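Local coordinates for protein VP5 (Halorubrum pleomorphic virus 2, PDB 6QGI) that probably serves as the envelope protein through which this haloarchaeal virus fuses its membrane with that of the host cell, at residues 140-150 with 203-214. Numbering follows the deposited sequence.
Sequences GDVFLMLNGSD and LGDLKNGGPTVQ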
# COMPACT_ATOMS: atom_id res chain seq x y z
N GLY A 140 -22.30 -3.09 -20.49
CA GLY A 140 -21.45 -2.69 -21.61
C GLY A 140 -21.17 -1.21 -21.75
O GLY A 140 -20.28 -0.82 -22.50
N ASP A 141 -21.94 -0.36 -21.03
CA ASP A 141 -21.78 1.10 -21.06
C ASP A 141 -20.76 1.57 -20.02
O ASP A 141 -20.27 2.71 -20.12
CB ASP A 141 -23.14 1.79 -20.82
CG ASP A 141 -24.19 1.46 -21.86
OD1 ASP A 141 -23.97 1.76 -23.06
OD2 ASP A 141 -25.24 0.89 -21.48
N VAL A 142 -20.43 0.72 -19.03
CA VAL A 142 -19.47 1.05 -17.97
C VAL A 142 -18.26 0.08 -18.00
O VAL A 142 -17.17 0.49 -17.59
CB VAL A 142 -20.11 1.15 -16.56
CG1 VAL A 142 -21.06 2.34 -16.47
CG2 VAL A 142 -20.83 -0.14 -16.15
N PHE A 143 -18.45 -1.17 -18.49
CA PHE A 143 -17.40 -2.19 -18.58
C PHE A 143 -17.02 -2.49 -20.03
O PHE A 143 -17.88 -2.43 -20.91
CB PHE A 143 -17.83 -3.49 -17.88
CG PHE A 143 -18.04 -3.36 -16.40
CD1 PHE A 143 -16.96 -3.34 -15.52
CD2 PHE A 143 -19.32 -3.28 -15.87
CE1 PHE A 143 -17.17 -3.23 -14.14
CE2 PHE A 143 -19.52 -3.14 -14.49
CZ PHE A 143 -18.45 -3.12 -13.64
N LEU A 144 -15.74 -2.85 -20.28
CA LEU A 144 -15.22 -3.19 -21.62
C LEU A 144 -15.97 -4.41 -22.18
O LEU A 144 -16.38 -4.39 -23.34
CB LEU A 144 -13.71 -3.45 -21.57
CG LEU A 144 -13.01 -3.71 -22.91
CD1 LEU A 144 -12.87 -2.44 -23.73
CD2 LEU A 144 -11.65 -4.33 -22.69
N MET A 145 -16.17 -5.45 -21.34
CA MET A 145 -16.91 -6.69 -21.63
C MET A 145 -16.27 -7.48 -22.76
O MET A 145 -16.97 -8.20 -23.49
CB MET A 145 -18.40 -6.40 -21.93
CG MET A 145 -19.12 -5.64 -20.83
SD MET A 145 -19.40 -6.63 -19.35
CE MET A 145 -20.89 -7.50 -19.84
N LEU A 146 -14.95 -7.37 -22.90
CA LEU A 146 -14.19 -8.07 -23.93
C LEU A 146 -13.32 -9.15 -23.32
O LEU A 146 -12.95 -9.07 -22.15
CB LEU A 146 -13.31 -7.11 -24.74
CG LEU A 146 -13.98 -6.12 -25.69
CD1 LEU A 146 -12.94 -5.31 -26.41
CD2 LEU A 146 -14.87 -6.82 -26.70
N ASN A 147 -12.96 -10.15 -24.14
CA ASN A 147 -12.05 -11.22 -23.76
C ASN A 147 -10.76 -11.08 -24.60
O ASN A 147 -10.60 -10.07 -25.30
CB ASN A 147 -12.71 -12.60 -23.90
CG ASN A 147 -13.26 -12.93 -25.27
OD1 ASN A 147 -12.70 -12.58 -26.31
ND2 ASN A 147 -14.38 -13.64 -25.28
N GLY A 148 -9.87 -12.07 -24.51
CA GLY A 148 -8.60 -12.11 -25.24
C GLY A 148 -8.73 -12.02 -26.75
O GLY A 148 -7.87 -11.42 -27.41
N SER A 149 -9.82 -12.59 -27.31
CA SER A 149 -10.16 -12.61 -28.74
C SER A 149 -10.79 -11.28 -29.22
O SER A 149 -11.15 -11.17 -30.39
CB SER A 149 -11.12 -13.76 -29.04
OG SER A 149 -10.56 -15.02 -28.75
N ASP A 150 -10.94 -10.29 -28.30
CA ASP A 150 -11.56 -8.97 -28.50
C ASP A 150 -13.05 -9.14 -28.86
O ASP A 150 -13.65 -8.29 -29.53
CB ASP A 150 -10.79 -8.11 -29.53
CG ASP A 150 -9.36 -7.80 -29.12
OD1 ASP A 150 -9.16 -7.37 -27.96
OD2 ASP A 150 -8.45 -7.97 -29.96
N LEU A 203 -7.86 -17.53 -24.15
CA LEU A 203 -8.38 -16.27 -24.70
C LEU A 203 -9.83 -15.97 -24.24
O LEU A 203 -10.36 -14.90 -24.56
CB LEU A 203 -8.29 -16.26 -26.24
CG LEU A 203 -6.90 -16.18 -26.87
CD1 LEU A 203 -6.97 -16.52 -28.34
CD2 LEU A 203 -6.26 -14.81 -26.68
N GLY A 204 -10.44 -16.89 -23.50
CA GLY A 204 -11.79 -16.73 -22.97
C GLY A 204 -11.85 -15.82 -21.76
O GLY A 204 -12.93 -15.38 -21.36
N ASP A 205 -10.68 -15.56 -21.15
CA ASP A 205 -10.55 -14.70 -19.97
C ASP A 205 -10.73 -13.23 -20.34
O ASP A 205 -10.43 -12.86 -21.48
CB ASP A 205 -9.19 -14.92 -19.29
CG ASP A 205 -9.01 -16.31 -18.72
OD1 ASP A 205 -9.93 -17.13 -18.88
OD2 ASP A 205 -7.96 -16.57 -18.13
N LEU A 206 -11.17 -12.40 -19.37
CA LEU A 206 -11.33 -10.95 -19.55
C LEU A 206 -10.05 -10.39 -20.16
O LEU A 206 -8.96 -10.74 -19.69
CB LEU A 206 -11.64 -10.23 -18.21
CG LEU A 206 -12.99 -10.49 -17.55
CD1 LEU A 206 -12.99 -9.99 -16.12
CD2 LEU A 206 -14.13 -9.84 -18.32
N LYS A 207 -10.17 -9.62 -21.26
CA LYS A 207 -9.07 -9.07 -22.04
C LYS A 207 -7.87 -8.66 -21.19
O LYS A 207 -6.73 -8.91 -21.58
CB LYS A 207 -9.53 -7.87 -22.88
CG LYS A 207 -8.61 -7.54 -24.04
CD LYS A 207 -8.81 -6.14 -24.54
CE LYS A 207 -7.68 -5.74 -25.46
NZ LYS A 207 -7.79 -4.32 -25.88
N ASN A 208 -8.12 -8.04 -20.03
CA ASN A 208 -7.07 -7.54 -19.16
C ASN A 208 -7.09 -8.19 -17.78
O ASN A 208 -6.60 -7.60 -16.82
CB ASN A 208 -7.19 -6.02 -19.05
CG ASN A 208 -7.27 -5.31 -20.37
OD1 ASN A 208 -6.57 -5.64 -21.33
ND2 ASN A 208 -8.13 -4.32 -20.45
N GLY A 209 -7.62 -9.41 -17.71
CA GLY A 209 -7.67 -10.22 -16.50
C GLY A 209 -8.85 -9.95 -15.60
O GLY A 209 -9.65 -10.85 -15.32
N GLY A 210 -8.91 -8.72 -15.11
CA GLY A 210 -9.97 -8.23 -14.25
C GLY A 210 -10.88 -7.30 -15.01
O GLY A 210 -10.54 -6.91 -16.14
N PRO A 211 -12.06 -6.93 -14.45
CA PRO A 211 -12.97 -6.03 -15.18
C PRO A 211 -12.31 -4.70 -15.55
O PRO A 211 -11.52 -4.16 -14.78
CB PRO A 211 -14.13 -5.81 -14.21
CG PRO A 211 -14.03 -6.88 -13.20
CD PRO A 211 -12.60 -7.31 -13.13
N THR A 212 -12.64 -4.20 -16.73
CA THR A 212 -12.12 -2.92 -17.21
C THR A 212 -13.26 -1.91 -17.11
O THR A 212 -14.26 -2.03 -17.81
CB THR A 212 -11.53 -3.08 -18.62
OG1 THR A 212 -10.40 -3.93 -18.54
CG2 THR A 212 -11.13 -1.76 -19.24
N VAL A 213 -13.13 -0.96 -16.17
CA VAL A 213 -14.14 0.08 -15.97
C VAL A 213 -13.75 1.28 -16.81
O VAL A 213 -12.63 1.77 -16.71
CB VAL A 213 -14.35 0.44 -14.48
CG1 VAL A 213 -15.40 1.53 -14.32
CG2 VAL A 213 -14.75 -0.78 -13.68
N GLN A 214 -14.67 1.75 -17.65
CA GLN A 214 -14.44 2.89 -18.52
C GLN A 214 -15.44 4.02 -18.26
O GLN A 214 -16.59 3.76 -17.94
CB GLN A 214 -14.48 2.45 -20.00
CG GLN A 214 -15.79 1.81 -20.46
CD GLN A 214 -15.78 1.42 -21.92
OE1 GLN A 214 -14.73 1.11 -22.50
NE2 GLN A 214 -16.95 1.42 -22.54
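Two short backbone bridges, one at F143 with V213 and one at N147 with L206, join 140-150 to 203-214. At the first, Q214 N donates to V142 O (2.8 Å), and L144 N to T212 O (3.0 Å). The same two carbonyls also receive CA-H...O contacts, from V213 CA and F143 CA respectively. At the second bridge K207 N bonds to L146 O (3.0 Å), and L206 begins a type I turn to G209. G148 N is shared weakly between L203 O and D205 O. N147 opens a type I turn running to D150, and its OD1 accepts a hydrogen bond from N151 N and a weak one from S149 N.

Apolar contacts are fewer. The F143 ring runs alongside P211 and V213, its CE1 3.5 Å from V213 CG2; it also packs on L124, I127 and L128 of helix 91-133 and on L156 of strand 155-159. L144, with CG anti to the backbone N (chi1 -175°), brings CD2 to 3.8 Å from K207 CD.

On the solvent side the extended K207 chain passes N147 O and carries its methylenes along D150 OD1, with CE at 3.3 Å; the salt bridge from NZ to this oxygen is long, at 3.9 Å.

Main-chain amides and carbonyls therefore chiefly hold the 140-150 loop to 203-214, F143 tying helix 91-133 to the antiparallel strand pair 212-215/218-221, and the exposed charge pair probably adding little.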